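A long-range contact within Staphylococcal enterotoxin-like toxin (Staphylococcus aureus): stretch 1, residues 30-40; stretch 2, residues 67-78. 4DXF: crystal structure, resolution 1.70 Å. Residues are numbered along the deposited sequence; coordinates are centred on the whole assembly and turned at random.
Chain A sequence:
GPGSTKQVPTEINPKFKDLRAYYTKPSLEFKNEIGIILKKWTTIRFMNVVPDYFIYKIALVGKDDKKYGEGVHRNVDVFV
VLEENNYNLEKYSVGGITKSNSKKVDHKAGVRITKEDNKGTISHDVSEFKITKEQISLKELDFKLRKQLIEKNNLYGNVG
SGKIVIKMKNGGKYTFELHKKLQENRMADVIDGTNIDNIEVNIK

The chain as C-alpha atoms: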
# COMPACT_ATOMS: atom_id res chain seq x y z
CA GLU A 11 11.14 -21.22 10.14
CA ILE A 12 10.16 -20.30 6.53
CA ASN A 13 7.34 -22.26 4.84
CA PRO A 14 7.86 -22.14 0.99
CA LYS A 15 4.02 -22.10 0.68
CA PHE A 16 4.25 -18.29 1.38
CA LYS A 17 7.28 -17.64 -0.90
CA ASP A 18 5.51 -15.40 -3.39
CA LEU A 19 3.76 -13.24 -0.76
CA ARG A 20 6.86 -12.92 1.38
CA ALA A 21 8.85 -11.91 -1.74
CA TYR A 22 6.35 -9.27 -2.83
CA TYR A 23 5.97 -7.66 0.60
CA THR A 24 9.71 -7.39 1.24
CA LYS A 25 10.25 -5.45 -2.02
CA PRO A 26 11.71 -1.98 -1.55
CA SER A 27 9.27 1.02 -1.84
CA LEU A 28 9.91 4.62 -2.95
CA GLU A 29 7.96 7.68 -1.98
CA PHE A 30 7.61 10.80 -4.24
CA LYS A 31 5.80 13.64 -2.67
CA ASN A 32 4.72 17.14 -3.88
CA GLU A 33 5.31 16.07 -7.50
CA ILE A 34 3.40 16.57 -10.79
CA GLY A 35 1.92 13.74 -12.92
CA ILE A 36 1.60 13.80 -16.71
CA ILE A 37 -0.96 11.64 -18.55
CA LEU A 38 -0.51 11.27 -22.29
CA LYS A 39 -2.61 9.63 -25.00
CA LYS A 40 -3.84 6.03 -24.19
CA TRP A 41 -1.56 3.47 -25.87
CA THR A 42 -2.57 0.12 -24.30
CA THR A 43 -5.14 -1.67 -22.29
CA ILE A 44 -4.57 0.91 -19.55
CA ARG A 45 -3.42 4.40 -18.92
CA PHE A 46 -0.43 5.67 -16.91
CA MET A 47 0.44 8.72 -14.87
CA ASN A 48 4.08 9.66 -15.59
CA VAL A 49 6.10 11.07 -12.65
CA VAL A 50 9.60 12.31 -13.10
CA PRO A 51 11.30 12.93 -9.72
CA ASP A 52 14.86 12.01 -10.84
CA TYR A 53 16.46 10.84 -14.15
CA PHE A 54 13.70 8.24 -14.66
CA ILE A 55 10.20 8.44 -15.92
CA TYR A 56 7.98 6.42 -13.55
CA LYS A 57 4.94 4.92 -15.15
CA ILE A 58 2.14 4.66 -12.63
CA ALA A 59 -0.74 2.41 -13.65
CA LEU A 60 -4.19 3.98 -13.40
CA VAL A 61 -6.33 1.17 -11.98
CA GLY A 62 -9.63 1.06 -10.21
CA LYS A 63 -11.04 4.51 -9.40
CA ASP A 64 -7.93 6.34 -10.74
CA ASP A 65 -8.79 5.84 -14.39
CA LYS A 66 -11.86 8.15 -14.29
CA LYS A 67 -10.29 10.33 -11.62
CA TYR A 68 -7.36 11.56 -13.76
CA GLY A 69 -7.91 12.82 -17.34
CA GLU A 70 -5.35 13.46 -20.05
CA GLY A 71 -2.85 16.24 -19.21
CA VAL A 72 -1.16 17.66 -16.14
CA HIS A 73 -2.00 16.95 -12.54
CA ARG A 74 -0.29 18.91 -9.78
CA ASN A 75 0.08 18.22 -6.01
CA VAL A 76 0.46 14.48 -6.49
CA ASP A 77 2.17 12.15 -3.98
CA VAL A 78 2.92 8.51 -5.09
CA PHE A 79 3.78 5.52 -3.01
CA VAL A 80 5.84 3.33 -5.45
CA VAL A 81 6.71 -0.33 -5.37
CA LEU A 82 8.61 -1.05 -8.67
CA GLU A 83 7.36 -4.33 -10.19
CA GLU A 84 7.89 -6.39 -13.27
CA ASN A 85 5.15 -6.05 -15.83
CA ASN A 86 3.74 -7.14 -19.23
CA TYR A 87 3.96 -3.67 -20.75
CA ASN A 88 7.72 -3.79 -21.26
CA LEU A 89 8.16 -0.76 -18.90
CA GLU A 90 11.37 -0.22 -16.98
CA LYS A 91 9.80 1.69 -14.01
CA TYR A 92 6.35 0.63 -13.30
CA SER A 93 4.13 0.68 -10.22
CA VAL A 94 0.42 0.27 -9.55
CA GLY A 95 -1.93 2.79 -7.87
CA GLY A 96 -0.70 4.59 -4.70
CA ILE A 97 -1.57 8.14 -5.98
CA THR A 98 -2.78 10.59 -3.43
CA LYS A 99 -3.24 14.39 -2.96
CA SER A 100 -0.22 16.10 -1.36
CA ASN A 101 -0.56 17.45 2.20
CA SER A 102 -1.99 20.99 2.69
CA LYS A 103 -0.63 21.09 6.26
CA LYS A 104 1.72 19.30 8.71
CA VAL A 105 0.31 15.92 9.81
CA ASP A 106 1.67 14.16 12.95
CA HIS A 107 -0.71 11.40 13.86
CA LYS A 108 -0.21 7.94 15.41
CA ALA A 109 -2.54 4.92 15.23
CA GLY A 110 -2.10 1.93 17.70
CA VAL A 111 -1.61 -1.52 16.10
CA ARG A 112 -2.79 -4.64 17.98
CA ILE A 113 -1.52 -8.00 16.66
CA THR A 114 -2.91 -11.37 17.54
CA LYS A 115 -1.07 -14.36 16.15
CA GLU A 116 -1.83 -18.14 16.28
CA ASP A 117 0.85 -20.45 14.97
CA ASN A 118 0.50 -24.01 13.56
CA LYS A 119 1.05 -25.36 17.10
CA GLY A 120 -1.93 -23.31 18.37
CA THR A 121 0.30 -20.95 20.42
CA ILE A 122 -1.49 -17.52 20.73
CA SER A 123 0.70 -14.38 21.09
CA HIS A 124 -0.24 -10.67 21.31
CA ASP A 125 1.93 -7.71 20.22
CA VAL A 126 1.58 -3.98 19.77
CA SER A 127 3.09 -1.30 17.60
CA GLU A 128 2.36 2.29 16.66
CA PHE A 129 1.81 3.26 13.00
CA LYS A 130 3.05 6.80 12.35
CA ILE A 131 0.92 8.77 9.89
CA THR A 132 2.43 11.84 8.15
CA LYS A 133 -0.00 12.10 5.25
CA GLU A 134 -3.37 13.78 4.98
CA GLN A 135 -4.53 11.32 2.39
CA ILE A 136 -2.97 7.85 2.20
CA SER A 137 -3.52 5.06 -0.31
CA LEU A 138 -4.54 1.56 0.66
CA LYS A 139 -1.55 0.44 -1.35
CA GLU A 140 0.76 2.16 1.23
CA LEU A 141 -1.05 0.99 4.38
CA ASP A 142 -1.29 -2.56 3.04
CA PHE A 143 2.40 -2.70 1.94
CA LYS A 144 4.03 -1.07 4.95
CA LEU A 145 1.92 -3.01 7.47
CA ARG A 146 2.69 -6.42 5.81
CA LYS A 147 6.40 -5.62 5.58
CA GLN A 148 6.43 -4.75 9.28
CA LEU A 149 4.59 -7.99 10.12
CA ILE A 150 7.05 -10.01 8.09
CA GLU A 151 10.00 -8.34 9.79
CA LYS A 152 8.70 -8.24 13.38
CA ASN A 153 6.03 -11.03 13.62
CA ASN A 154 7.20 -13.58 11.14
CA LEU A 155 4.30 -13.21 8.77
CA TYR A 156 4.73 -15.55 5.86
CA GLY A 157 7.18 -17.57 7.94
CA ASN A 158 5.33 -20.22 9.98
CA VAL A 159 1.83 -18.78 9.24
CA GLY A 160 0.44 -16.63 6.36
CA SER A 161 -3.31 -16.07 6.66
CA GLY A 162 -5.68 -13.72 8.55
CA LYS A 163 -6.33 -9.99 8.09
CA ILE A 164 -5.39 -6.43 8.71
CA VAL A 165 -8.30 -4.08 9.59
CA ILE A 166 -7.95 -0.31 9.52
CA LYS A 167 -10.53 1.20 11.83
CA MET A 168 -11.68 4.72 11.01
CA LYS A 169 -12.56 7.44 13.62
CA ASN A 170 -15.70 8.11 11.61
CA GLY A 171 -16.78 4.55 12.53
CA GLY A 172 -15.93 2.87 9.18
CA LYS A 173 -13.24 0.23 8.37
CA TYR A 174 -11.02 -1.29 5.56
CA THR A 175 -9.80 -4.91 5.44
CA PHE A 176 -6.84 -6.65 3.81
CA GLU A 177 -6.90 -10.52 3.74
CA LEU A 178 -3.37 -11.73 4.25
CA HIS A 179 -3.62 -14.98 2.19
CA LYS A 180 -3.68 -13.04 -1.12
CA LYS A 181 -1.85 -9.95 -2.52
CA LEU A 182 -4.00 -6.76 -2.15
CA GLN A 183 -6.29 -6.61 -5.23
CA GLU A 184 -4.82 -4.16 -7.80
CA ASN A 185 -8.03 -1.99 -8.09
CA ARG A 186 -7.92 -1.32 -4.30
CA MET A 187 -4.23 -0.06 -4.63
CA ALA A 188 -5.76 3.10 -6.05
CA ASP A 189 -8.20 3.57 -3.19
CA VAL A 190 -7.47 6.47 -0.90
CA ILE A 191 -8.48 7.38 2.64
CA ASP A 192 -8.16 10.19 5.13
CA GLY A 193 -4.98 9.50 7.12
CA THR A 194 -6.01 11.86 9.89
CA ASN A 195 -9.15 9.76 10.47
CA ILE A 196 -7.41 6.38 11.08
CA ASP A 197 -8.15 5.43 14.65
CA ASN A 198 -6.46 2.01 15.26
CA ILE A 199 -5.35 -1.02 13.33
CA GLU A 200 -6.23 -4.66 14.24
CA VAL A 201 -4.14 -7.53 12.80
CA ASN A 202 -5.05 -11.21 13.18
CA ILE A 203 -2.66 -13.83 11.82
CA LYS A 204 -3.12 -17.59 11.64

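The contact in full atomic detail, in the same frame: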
# COMPACT_ATOMS: atom_id res chain seq x y z
N PHE A 30 7.40 9.50 -3.52
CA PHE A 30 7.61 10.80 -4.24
C PHE A 30 6.53 11.74 -3.87
O PHE A 30 5.37 11.49 -4.12
CB PHE A 30 7.67 10.55 -5.76
CG PHE A 30 8.79 9.59 -6.15
CD1 PHE A 30 8.53 8.48 -6.90
CD2 PHE A 30 10.11 9.86 -5.78
CE1 PHE A 30 9.55 7.64 -7.26
CE2 PHE A 30 11.13 9.04 -6.12
CZ PHE A 30 10.84 7.91 -6.83
N LYS A 31 6.86 12.86 -3.23
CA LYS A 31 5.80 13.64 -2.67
C LYS A 31 5.96 15.06 -3.26
O LYS A 31 7.07 15.40 -3.73
CB LYS A 31 5.84 13.72 -1.13
CG LYS A 31 5.53 12.35 -0.43
CD LYS A 31 5.24 12.55 1.08
CE LYS A 31 5.64 11.26 1.79
NZ LYS A 31 5.46 11.36 3.26
N ASN A 32 4.83 15.73 -3.32
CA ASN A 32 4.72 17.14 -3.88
C ASN A 32 5.28 17.17 -5.32
O ASN A 32 6.09 18.05 -5.73
CB ASN A 32 5.52 18.08 -2.99
CG ASN A 32 4.94 18.14 -1.57
OD1 ASN A 32 3.74 18.16 -1.40
ND2 ASN A 32 5.81 18.16 -0.55
N GLU A 33 4.83 16.21 -6.15
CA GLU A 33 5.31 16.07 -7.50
C GLU A 33 4.19 16.49 -8.51
O GLU A 33 3.11 16.86 -8.09
CB GLU A 33 5.72 14.56 -7.75
CG GLU A 33 6.99 14.13 -6.99
CD GLU A 33 8.31 14.81 -7.49
OE1 GLU A 33 8.34 15.26 -8.65
OE2 GLU A 33 9.35 14.82 -6.74
N ILE A 34 4.49 16.47 -9.79
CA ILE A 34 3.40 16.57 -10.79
C ILE A 34 3.32 15.24 -11.57
O ILE A 34 4.35 14.52 -11.67
CB ILE A 34 3.59 17.77 -11.73
CG1 ILE A 34 4.80 17.57 -12.58
CG2 ILE A 34 3.66 19.08 -10.84
CD1 ILE A 34 4.87 18.61 -13.78
N GLY A 35 2.13 14.93 -12.06
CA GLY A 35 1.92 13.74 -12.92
C GLY A 35 1.47 14.18 -14.30
O GLY A 35 0.68 15.13 -14.39
N ILE A 36 1.94 13.47 -15.33
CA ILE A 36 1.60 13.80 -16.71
C ILE A 36 0.94 12.58 -17.33
O ILE A 36 1.54 11.53 -17.34
CB ILE A 36 2.92 14.13 -17.42
CG1 ILE A 36 3.52 15.46 -16.88
CG2 ILE A 36 2.75 14.26 -18.95
CD1 ILE A 36 5.02 15.62 -17.26
N ILE A 37 -0.26 12.75 -17.89
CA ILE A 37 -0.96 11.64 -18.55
C ILE A 37 -1.09 11.97 -20.03
O ILE A 37 -1.62 13.02 -20.38
CB ILE A 37 -2.29 11.39 -17.94
CG1 ILE A 37 -2.14 11.02 -16.44
CG2 ILE A 37 -3.02 10.24 -18.71
CD1 ILE A 37 -3.37 11.12 -15.66
N LEU A 38 -0.52 11.10 -20.84
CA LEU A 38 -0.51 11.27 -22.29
C LEU A 38 -1.63 10.49 -22.93
O LEU A 38 -2.53 10.02 -22.27
CB LEU A 38 0.82 10.74 -22.82
CG LEU A 38 2.11 11.27 -22.21
CD1 LEU A 38 3.26 10.47 -22.74
CD2 LEU A 38 2.28 12.76 -22.48
N LYS A 39 -1.57 10.33 -24.25
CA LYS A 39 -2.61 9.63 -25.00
C LYS A 39 -2.61 8.13 -24.63
O LYS A 39 -1.53 7.53 -24.53
CB LYS A 39 -2.24 9.82 -26.49
CG LYS A 39 -3.25 9.35 -27.53
CD LYS A 39 -2.56 9.46 -28.90
CE LYS A 39 -2.43 10.94 -29.29
NZ LYS A 39 -2.16 11.15 -30.75
N LYS A 40 -3.79 7.52 -24.43
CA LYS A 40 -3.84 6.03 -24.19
C LYS A 40 -3.11 5.21 -25.28
O LYS A 40 -3.28 5.46 -26.48
CB LYS A 40 -5.28 5.56 -24.03
CG LYS A 40 -5.51 4.06 -23.73
CD LYS A 40 -7.03 3.85 -23.58
CE LYS A 40 -7.46 2.45 -23.99
NZ LYS A 40 -7.12 1.47 -22.92
N LYS A 67 -10.65 9.23 -12.49
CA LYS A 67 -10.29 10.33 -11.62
C LYS A 67 -9.33 11.28 -12.32
O LYS A 67 -9.43 12.50 -12.14
CB LYS A 67 -9.60 9.77 -10.36
CG LYS A 67 -9.34 10.81 -9.26
CD LYS A 67 -8.87 10.12 -7.96
CE LYS A 67 -8.51 11.12 -6.87
NZ LYS A 67 -8.30 10.42 -5.51
N TYR A 68 -8.41 10.74 -13.11
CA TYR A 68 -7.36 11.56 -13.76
C TYR A 68 -7.41 11.56 -15.30
O TYR A 68 -6.97 10.58 -15.93
CB TYR A 68 -5.95 11.13 -13.36
CG TYR A 68 -5.72 11.16 -11.88
CD1 TYR A 68 -5.45 12.35 -11.22
CD2 TYR A 68 -5.75 9.96 -11.16
CE1 TYR A 68 -5.23 12.35 -9.80
CE2 TYR A 68 -5.59 9.96 -9.77
CZ TYR A 68 -5.27 11.15 -9.11
OH TYR A 68 -5.10 11.16 -7.73
N GLY A 69 -7.88 12.67 -15.88
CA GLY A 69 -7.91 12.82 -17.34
C GLY A 69 -6.58 13.14 -17.98
O GLY A 69 -5.59 13.40 -17.29
N GLU A 70 -6.54 13.14 -19.32
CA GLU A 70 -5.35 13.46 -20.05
C GLU A 70 -4.79 14.82 -19.60
O GLU A 70 -5.55 15.71 -19.36
CB GLU A 70 -5.68 13.54 -21.56
CG GLU A 70 -4.46 13.91 -22.40
CD GLU A 70 -4.72 13.95 -23.90
OE1 GLU A 70 -4.75 15.07 -24.46
OE2 GLU A 70 -4.90 12.89 -24.51
N GLY A 71 -3.47 14.95 -19.49
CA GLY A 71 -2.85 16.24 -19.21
C GLY A 71 -2.08 16.23 -17.90
O GLY A 71 -1.56 15.17 -17.46
N VAL A 72 -2.04 17.40 -17.27
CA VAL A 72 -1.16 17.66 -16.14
C VAL A 72 -1.93 17.66 -14.86
O VAL A 72 -2.96 18.24 -14.69
CB VAL A 72 -0.39 19.01 -16.36
CG1 VAL A 72 0.54 19.38 -15.14
CG2 VAL A 72 0.48 18.90 -17.60
N HIS A 73 -1.39 16.97 -13.87
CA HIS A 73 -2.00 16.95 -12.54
C HIS A 73 -0.97 17.39 -11.51
O HIS A 73 0.10 16.82 -11.46
CB HIS A 73 -2.49 15.49 -12.19
CG HIS A 73 -3.55 15.06 -13.15
ND1 HIS A 73 -4.86 15.39 -12.98
CD2 HIS A 73 -3.45 14.49 -14.36
CE1 HIS A 73 -5.56 14.97 -14.03
NE2 HIS A 73 -4.73 14.42 -14.88
N ARG A 74 -1.31 18.38 -10.70
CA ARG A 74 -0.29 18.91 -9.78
C ARG A 74 -0.57 18.44 -8.35
O ARG A 74 -1.62 17.90 -8.07
CB ARG A 74 -0.23 20.47 -9.97
CG ARG A 74 0.22 20.78 -11.42
CD ARG A 74 0.41 22.35 -11.69
NE ARG A 74 1.69 22.67 -11.07
CZ ARG A 74 2.88 22.61 -11.64
NH1 ARG A 74 3.07 22.28 -12.93
NH2 ARG A 74 3.92 22.86 -10.88
N ASN A 75 0.38 18.59 -7.40
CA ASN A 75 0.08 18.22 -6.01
C ASN A 75 -0.30 16.75 -5.86
O ASN A 75 -1.30 16.43 -5.22
CB ASN A 75 -1.07 18.96 -5.38
CG ASN A 75 -0.79 20.45 -5.22
OD1 ASN A 75 -1.61 21.27 -5.65
ND2 ASN A 75 0.34 20.79 -4.63
N VAL A 76 0.50 15.97 -6.53
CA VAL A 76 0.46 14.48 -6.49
C VAL A 76 1.60 13.94 -5.60
O VAL A 76 2.77 14.35 -5.72
CB VAL A 76 0.55 14.02 -7.97
CG1 VAL A 76 0.85 12.51 -8.09
CG2 VAL A 76 -0.81 14.41 -8.56
N ASP A 77 1.23 12.93 -4.78
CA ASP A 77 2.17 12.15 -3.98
C ASP A 77 1.96 10.70 -4.53
O ASP A 77 0.83 10.38 -4.85
CB ASP A 77 1.75 12.14 -2.52
CG ASP A 77 2.12 13.40 -1.76
OD1 ASP A 77 2.53 14.37 -2.46
OD2 ASP A 77 2.00 13.38 -0.52
N VAL A 78 3.03 9.95 -4.66
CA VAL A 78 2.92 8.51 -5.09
C VAL A 78 3.73 7.66 -4.17
O VAL A 78 4.92 7.96 -3.85
CB VAL A 78 3.39 8.36 -6.54
CG1 VAL A 78 3.03 6.92 -7.06
CG2 VAL A 78 2.69 9.35 -7.50

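How does the pairing begin at Phe30? Its backbone makes a reciprocal pair of hydrogen bonds with Val78, Phe30 N to Val78 O and Val78 N to Phe30 O, each 2.9 Å long, the mark of an antiparallel ladder. The same carbonyl also receives a CA-H...O contact, with Asp77 CA lying 3.3 Å from Phe30 O. The end of the Phe30 side chain leads away from stretch 2.

What holds the chain where it turns at Asn32? Asn32 has phi/psi of 56/49, and its amide does not bond to the backbone opposite; instead Asn32 N donates to Asp77 OD1 at 2.8 Å, with a nearly linear angle of 175°. The carboxylate thus takes the place of a main-chain acceptor at a corner. Asn75, with phi/psi of 60/45, marks the matching corner in stretch 2.

How does the ladder resume from Glu33 to Gly35? Glu33 N donates to Val76 O at 2.8 Å, and Val76 N returns a longer bond to Glu33 O at 3.2 Å. The register has shifted by one residue since Phe30 and shifts back by one before Gly35, so two bulges flank this pair. Within the second bulge, Ile34 CG2 lies over one face of the Arg74 guanidinium, 3.7 Å from Arg74 CZ. Gly35 N and O then bond to His73 O and N, both at 2.8 Å.

What closes the ladder at Ile36 and Ile37? Ile36 faces Val72 in a non-hydrogen-bonded pair, while Ile37 N to Gly71 O and Gly71 N to Ile37 O are both 2.8 Å. Ile37 is buried, and its CD1 reaches Tyr68 CB at 3.5 Å and His73 CD2 at 3.6 Å. That imidazole is anchored within its own stretch, His73 NE2 donating to Gly69 O at 2.8 Å.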